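Local coordinates for KaiC-like domain-containing protein (Pyrococcus horikoshii, PDB 2EKD) that is of unknown function but has a KaiC-like domain of the P-loop NTPase superfamily, a fold that often binds nucleotides, at residues 33-38 with 152-157; 50-55 with 72-77. All coordinates share one frame; numbering follows the deposited sequence.

Interaction 1. Residues 33-38 with 152-157; sequences YYIVNN and FYFVNR
Ile35 of helix 29-37 reaches Phe152 and Phe154 of strand 149-156 in a helix-on-sheet contact in the core of an alpha/beta fold consistent with the P-loop NTPase superfamily. The strand lies inside the sheet, between strands 114-119 and 17-22, to which Phe152 and Tyr153 are joined by backbone hydrogen bonds. The closest pair of CA atoms, Ile35 and Phe152, lies 9.7 Å apart, a span that the side chains of Ile35, Phe152 and Phe154 bridge.

A single methyl does the touching. CG1 of Ile35 stands beside the backbone N (chi1 -72°) and the chain then runs on extended (chi2 179°), which carries CD1 to the far tip of the residue. There CD1 sits over the centre of one face of the Phe152 ring, 4.3 Å above its plane. The same methyl meets Phe154 differently: it lies near the plane of that ring, at its edge, with Ile35 CD1 and Phe154 CZ 4.1 Å apart. Ile35 and Phe154 approach from opposite directions, and the methyl thus fills the corner between one ring's face and the other's rim. Phe154 also brings its edge to the backbone, with its CD1 3.6 Å from Phe152 O in the plane of the ring.

Neighbours in the same chain complete the apolar setting. Phe8 and Phe9 of helix 5-9 and Ile115 of strand 114-119 also touch Ile35, and Phe12 makes an edge-to-face contact with Phe152.

Just 111 Å² is buried between the segments, summed over both, and all three touching residues are buried. With no hydrogen bond between the segments and only carbon atoms meeting, the contact is one of hydrophobic packing.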
loop_
_atom_site.group_PDB
_atom_site.type_symbol
_atom_site.label_atom_id
_atom_site.label_comp_id
_atom_site.label_asym_id
_atom_site.label_seq_id
_atom_site.Cartn_x
_atom_site.Cartn_y
_atom_site.Cartn_z
ATOM N N TYR F 33 31.828 18.667 -0.855
ATOM C CA TYR F 33 32.834 19.711 -0.728
ATOM C C TYR F 33 34.122 19.091 -0.206
ATOM O O TYR F 33 35.206 19.395 -0.686
ATOM C CB TYR F 33 32.376 20.797 0.248
ATOM C CG TYR F 33 33.324 21.972 0.300
ATOM C CD1 TYR F 33 33.333 22.924 -0.719
ATOM C CD2 TYR F 33 34.245 22.110 1.340
ATOM C CE1 TYR F 33 34.231 23.981 -0.710
ATOM C CE2 TYR F 33 35.157 23.169 1.360
ATOM C CZ TYR F 33 35.143 24.100 0.329
ATOM O OH TYR F 33 36.035 25.149 0.329
ATOM N N TYR F 34 33.983 18.223 0.789
ATOM C CA TYR F 34 35.117 17.543 1.396
ATOM C C TYR F 34 35.905 16.744 0.360
ATOM O O TYR F 34 37.141 16.766 0.346
ATOM C CB TYR F 34 34.614 16.629 2.515
ATOM C CG TYR F 34 35.648 15.690 3.089
ATOM C CD1 TYR F 34 36.436 16.070 4.184
ATOM C CD2 TYR F 34 35.821 14.410 2.561
ATOM C CE1 TYR F 34 37.366 15.192 4.744
ATOM C CE2 TYR F 34 36.750 13.522 3.114
ATOM C CZ TYR F 34 37.516 13.918 4.203
ATOM O OH TYR F 34 38.408 13.036 4.765
ATOM N N ILE F 35 35.190 16.054 -0.519
ATOM C CA ILE F 35 35.833 15.258 -1.556
ATOM C C ILE F 35 36.538 16.117 -2.621
ATOM O O ILE F 35 37.620 15.761 -3.090
ATOM C CB ILE F 35 34.803 14.320 -2.241
ATOM C CG1 ILE F 35 34.411 13.193 -1.277
ATOM C CG2 ILE F 35 35.380 13.746 -3.536
ATOM C CD1 ILE F 35 33.372 12.215 -1.842
ATOM N N VAL F 36 35.935 17.243 -2.996
ATOM C CA VAL F 36 36.522 18.109 -4.025
ATOM C C VAL F 36 37.680 18.971 -3.479
ATOM O O VAL F 36 38.781 18.992 -4.018
ATOM C CB VAL F 36 35.448 19.042 -4.611
ATOM C CG1 VAL F 36 36.100 20.042 -5.561
ATOM C CG2 VAL F 36 34.428 18.232 -5.390
ATOM N N ASN F 37 37.365 19.760 -2.411
ATOM C CA ASN F 37 38.394 20.610 -1.805
ATOM C C ASN F 37 39.650 19.783 -1.505
ATOM O O ASN F 37 40.759 20.079 -1.957
ATOM C CB ASN F 37 37.816 21.164 -0.494
ATOM C CG ASN F 37 38.624 22.348 0.013
ATOM O OD1 ASN F 37 38.637 22.657 1.211
ATOM N ND2 ASN F 37 39.263 23.065 -0.933
ATOM N N ASN F 38 39.436 18.740 -0.660
ATOM C CA ASN F 38 40.433 17.745 -0.304
ATOM C C ASN F 38 40.688 16.792 -1.467
ATOM O O ASN F 38 39.915 15.883 -1.739
ATOM C CB ASN F 38 39.917 16.965 0.906
ATOM C CG ASN F 38 39.772 17.899 2.079
ATOM O OD1 ASN F 38 40.596 17.933 2.989
ATOM N ND2 ASN F 38 38.681 18.684 2.048
ATOM N N PHE F 152 31.736 8.062 -7.203
ATOM C CA PHE F 152 30.927 8.220 -6.003
ATOM C C PHE F 152 29.555 8.718 -6.452
ATOM O O PHE F 152 29.405 9.891 -6.782
ATOM C CB PHE F 152 31.553 9.254 -5.057
ATOM C CG PHE F 152 32.817 8.788 -4.380
ATOM C CD1 PHE F 152 32.762 8.011 -3.225
ATOM C CD2 PHE F 152 34.061 9.122 -4.900
ATOM C CE1 PHE F 152 33.930 7.576 -2.597
ATOM C CE2 PHE F 152 35.235 8.688 -4.280
ATOM C CZ PHE F 152 35.168 7.914 -3.127
ATOM N N TYR F 153 28.568 7.829 -6.486
ATOM C CA TYR F 153 27.219 8.223 -6.888
ATOM C C TYR F 153 26.419 8.709 -5.687
ATOM O O TYR F 153 26.016 7.909 -4.840
ATOM C CB TYR F 153 26.471 7.057 -7.531
ATOM C CG TYR F 153 26.900 6.700 -8.936
ATOM C CD1 TYR F 153 28.101 6.025 -9.180
ATOM C CD2 TYR F 153 26.083 7.003 -10.022
ATOM C CE1 TYR F 153 28.465 5.658 -10.473
ATOM C CE2 TYR F 153 26.436 6.644 -11.316
ATOM C CZ TYR F 153 27.623 5.972 -11.538
ATOM O OH TYR F 153 27.953 5.623 -12.826
ATOM N N PHE F 154 26.209 10.023 -5.609
ATOM C CA PHE F 154 25.432 10.621 -4.525
ATOM C C PHE F 154 23.961 10.475 -4.891
ATOM O O PHE F 154 23.496 11.097 -5.846
ATOM C CB PHE F 154 25.747 12.109 -4.381
ATOM C CG PHE F 154 27.027 12.404 -3.653
ATOM C CD1 PHE F 154 28.258 12.052 -4.201
ATOM C CD2 PHE F 154 27.003 13.072 -2.435
ATOM C CE1 PHE F 154 29.449 12.365 -3.545
ATOM C CE2 PHE F 154 28.186 13.393 -1.769
ATOM C CZ PHE F 154 29.413 13.037 -2.329
ATOM N N VAL F 155 23.228 9.658 -4.146
ATOM C CA VAL F 155 21.813 9.471 -4.438
ATOM C C VAL F 155 20.938 9.706 -3.216
ATOM O O VAL F 155 21.289 9.319 -2.101
ATOM C CB VAL F 155 21.517 8.045 -4.964
ATOM C CG1 VAL F 155 22.414 7.725 -6.168
ATOM C CG2 VAL F 155 21.720 7.026 -3.848
ATOM N N ASN F 156 19.807 10.370 -3.435
ATOM C CA ASN F 156 18.852 10.608 -2.369
ATOM C C ASN F 156 18.092 9.283 -2.292
ATOM O O ASN F 156 17.224 9.005 -3.113
ATOM C CB ASN F 156 17.905 11.749 -2.734
ATOM C CG ASN F 156 16.965 12.095 -1.609
ATOM O OD1 ASN F 156 16.376 11.211 -0.998
ATOM N ND2 ASN F 156 16.808 13.387 -1.332
ATOM N N ARG F 157 18.455 8.468 -1.309
ATOM C CA ARG F 157 17.884 7.140 -1.098
ATOM C C ARG F 157 16.357 7.046 -1.082
ATOM O O ARG F 157 15.782 6.210 -1.774
ATOM C CB ARG F 157 18.438 6.548 0.202
ATOM C CG ARG F 157 17.964 5.133 0.480
ATOM C CD ARG F 157 18.280 4.708 1.900
ATOM N NE ARG F 157 18.163 3.263 2.058
ATOM C CZ ARG F 157 17.023 2.585 1.960
ATOM N NH1 ARG F 157 15.884 3.217 1.707
ATOM N NH2 ARG F 157 17.029 1.265 2.107
#

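Interaction 2. Residues 50-55 with 72-77; sequences DTYYEF and VQVIKM
Tyr52 of helix 51-61 lies across Val72, just before strand 73-77, and Val74 within it, and its side chain can be traced outward atom by atom. Its CB heads toward the strand, and CG is anti to the backbone N (chi1 -169°), which sends the ring across the gap. Along one side of the ring, CD2 lies 4.1 Å from Val74 CG2, and CE2 closes to 3.8 Å of the same methyl. At the tip, OH is 3.3 Å from Val72 CG2, while it is hydrogen-bonded to Leu69 O of the short helix 67-70. Both valine methyls approach the ring obliquely.

At the other end of the contact the chemistry is ionic. Lys76 NZ donates to Asp50 OD1 at 2.9 Å, meeting the oxygen nearly along its C-O axis, in a bond that is also a salt bridge. The lysine chain bends at chi3 (65°) and chi4 (69°), curling its ammonium round to the carboxylate. One water accepts from both Asp50 N and Lys76 NZ, at 3.0 Å from the latter. NZ further binds Asp47 OD2 and Lys81 O, so four oxygens, one of them the water's, surround the ammonium, more than its three hydrogens can serve one apiece. Asp50 OD1 and OD2 in turn accept from the backbone amides of Lys81 and Thr80, respectively. With an alanine here, these two amides would probably be left without their acceptor, and the Lys76 ammonium would lose one of its two carboxylate mates.

Asp50 occupies the N-cap position without capping; Asp47 OD1 instead takes the Tyr52 N-H. Since helix 51-61 follows strand 44-48 and the chain returns in the adjacent parallel strand 73-77, the whole belongs to a beta-alpha-beta crossover of the alpha/beta sheet.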
loop_
_atom_site.group_PDB
_atom_site.type_symbol
_atom_site.label_atom_id
_atom_site.label_comp_id
_atom_site.label_asym_id
_atom_site.label_seq_id
_atom_site.Cartn_x
_atom_site.Cartn_y
_atom_site.Cartn_z
ATOM N N ASP F 50 21.544 19.438 -13.724
ATOM C CA ASP F 50 21.910 20.580 -12.882
ATOM C C ASP F 50 21.969 20.348 -11.372
ATOM O O ASP F 50 21.785 21.288 -10.593
ATOM C CB ASP F 50 20.970 21.764 -13.153
ATOM C CG ASP F 50 21.038 22.251 -14.591
ATOM O OD1 ASP F 50 22.139 22.227 -15.186
ATOM O OD2 ASP F 50 19.986 22.670 -15.122
ATOM N N THR F 51 22.241 19.115 -10.952
ATOM C CA THR F 51 22.328 18.830 -9.528
ATOM C C THR F 51 23.576 19.482 -8.918
ATOM O O THR F 51 23.571 19.874 -7.751
ATOM C CB THR F 51 22.347 17.305 -9.273
ATOM O OG1 THR F 51 21.175 16.721 -9.857
ATOM C CG2 THR F 51 22.368 17.003 -7.774
ATOM N N TYR F 52 24.637 19.617 -9.712
ATOM C CA TYR F 52 25.865 20.232 -9.218
ATOM C C TYR F 52 25.580 21.682 -8.830
ATOM O O TYR F 52 26.026 22.157 -7.783
ATOM C CB TYR F 52 26.964 20.150 -10.281
ATOM C CG TYR F 52 28.347 20.512 -9.775
ATOM C CD1 TYR F 52 28.752 20.165 -8.486
ATOM C CD2 TYR F 52 29.272 21.149 -10.609
ATOM C CE1 TYR F 52 30.046 20.433 -8.042
ATOM C CE2 TYR F 52 30.571 21.424 -10.174
ATOM C CZ TYR F 52 30.951 21.058 -8.890
ATOM O OH TYR F 52 32.240 21.282 -8.465
ATOM N N TYR F 53 24.815 22.378 -9.664
ATOM C CA TYR F 53 24.440 23.757 -9.376
ATOM C C TYR F 53 23.739 23.846 -8.010
ATOM O O TYR F 53 24.004 24.763 -7.230
ATOM C CB TYR F 53 23.504 24.297 -10.468
ATOM C CG TYR F 53 22.859 25.622 -10.110
ATOM C CD1 TYR F 53 23.587 26.813 -10.155
ATOM C CD2 TYR F 53 21.534 25.677 -9.671
ATOM C CE1 TYR F 53 23.013 28.026 -9.767
ATOM C CE2 TYR F 53 20.951 26.884 -9.279
ATOM C CZ TYR F 53 21.697 28.052 -9.324
ATOM O OH TYR F 53 21.143 29.234 -8.875
ATOM N N GLU F 54 22.845 22.897 -7.724
ATOM C CA GLU F 54 22.117 22.892 -6.448
ATOM C C GLU F 54 23.061 22.675 -5.262
ATOM O O GLU F 54 22.933 23.346 -4.235
ATOM C CB GLU F 54 21.023 21.815 -6.453
ATOM C CG GLU F 54 20.110 21.868 -7.676
ATOM C CD GLU F 54 18.993 20.827 -7.654
ATOM O OE1 GLU F 54 19.211 19.707 -7.150
ATOM O OE2 GLU F 54 17.893 21.129 -8.162
ATOM N N PHE F 55 24.006 21.743 -5.397
ATOM C CA PHE F 55 24.976 21.486 -4.324
ATOM C C PHE F 55 25.844 22.723 -4.129
ATOM O O PHE F 55 26.120 23.146 -3.002
ATOM C CB PHE F 55 25.880 20.295 -4.670
ATOM C CG PHE F 55 25.310 18.956 -4.283
ATOM C CD1 PHE F 55 24.050 18.566 -4.710
ATOM C CD2 PHE F 55 26.055 18.071 -3.507
ATOM C CE1 PHE F 55 23.536 17.312 -4.373
ATOM C CE2 PHE F 55 25.550 16.819 -3.166
ATOM C CZ PHE F 55 24.285 16.440 -3.602
ATOM N N VAL F 72 36.888 22.582 -11.109
ATOM C CA VAL F 72 37.037 21.169 -11.431
ATOM C C VAL F 72 36.413 20.931 -12.796
ATOM O O VAL F 72 35.629 21.749 -13.268
ATOM C CB VAL F 72 36.329 20.268 -10.396
ATOM C CG1 VAL F 72 36.890 20.535 -9.006
ATOM C CG2 VAL F 72 34.826 20.510 -10.433
ATOM N N GLN F 73 36.761 19.817 -13.433
ATOM C CA GLN F 73 36.204 19.498 -14.740
ATOM C C GLN F 73 34.829 18.853 -14.553
ATOM O O GLN F 73 34.608 18.090 -13.611
ATOM C CB GLN F 73 37.143 18.558 -15.500
ATOM C CG GLN F 73 38.586 19.070 -15.571
ATOM C CD GLN F 73 39.484 18.180 -16.410
ATOM O OE1 GLN F 73 39.574 18.340 -17.627
ATOM N NE2 GLN F 73 40.139 17.224 -15.765
ATOM N N VAL F 74 33.909 19.162 -15.460
ATOM C CA VAL F 74 32.551 18.651 -15.372
ATOM C C VAL F 74 31.989 18.110 -16.684
ATOM O O VAL F 74 32.198 18.685 -17.750
ATOM C CB VAL F 74 31.597 19.764 -14.859
ATOM C CG1 VAL F 74 30.154 19.270 -14.857
ATOM C CG2 VAL F 74 32.011 20.205 -13.461
ATOM N N ILE F 75 31.282 16.990 -16.588
ATOM C CA ILE F 75 30.628 16.377 -17.735
ATOM C C ILE F 75 29.138 16.505 -17.431
ATOM O O ILE F 75 28.613 15.822 -16.546
ATOM C CB ILE F 75 30.977 14.886 -17.880
ATOM C CG1 ILE F 75 32.470 14.724 -18.172
ATOM C CG2 ILE F 75 30.144 14.265 -19.009
ATOM C CD1 ILE F 75 32.897 13.284 -18.374
ATOM N N LYS F 76 28.465 17.397 -18.150
ATOM C CA LYS F 76 27.044 17.625 -17.931
ATOM C C LYS F 76 26.167 16.633 -18.671
ATOM O O LYS F 76 26.415 16.311 -19.825
ATOM C CB LYS F 76 26.664 19.060 -18.334
ATOM C CG LYS F 76 27.241 20.129 -17.411
ATOM C CD LYS F 76 26.728 21.532 -17.752
ATOM C CE LYS F 76 25.223 21.687 -17.518
ATOM N NZ LYS F 76 24.853 21.663 -16.068
HETATM N N MSE F 77 25.148 16.140 -17.979
HETATM C CA MSE F 77 24.199 15.194 -18.556
HETATM C C MSE F 77 22.842 15.890 -18.428
HETATM O O MSE F 77 22.113 15.711 -17.452
HETATM C CB MSE F 77 24.255 13.870 -17.781
HETATM C CG MSE F 77 25.701 13.366 -17.599
HETATM SE SE MSE F 77 25.902 11.769 -16.779
HETATM C CE MSE F 77 27.591 11.363 -17.225
HETATM O O HOH W 1 23.566 18.946 -15.835
#

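How the interactions relate
From the N terminus, the chain passes through strand 17-22 into helix 29-37, whose last turns open the long loop of interaction 1. It then forms strand 44-48 and helix 51-61, and returns at 72-77, so that interaction 2 closes a short local loop with 16 residues between its segments. After 113 intervening residues, segment 152-157, at the end of strand 149-156, closes interaction 1, making the two nested rather than crossed. Their centres are 12 Å apart and they touch twice: Val36 CG1 meets Val72 CG1 at 3.6 Å, and Phe154 CD2 meets Phe55 CE2 at 4.1 Å. Together they tie helices 29-37 and 51-61 to one shared sheet.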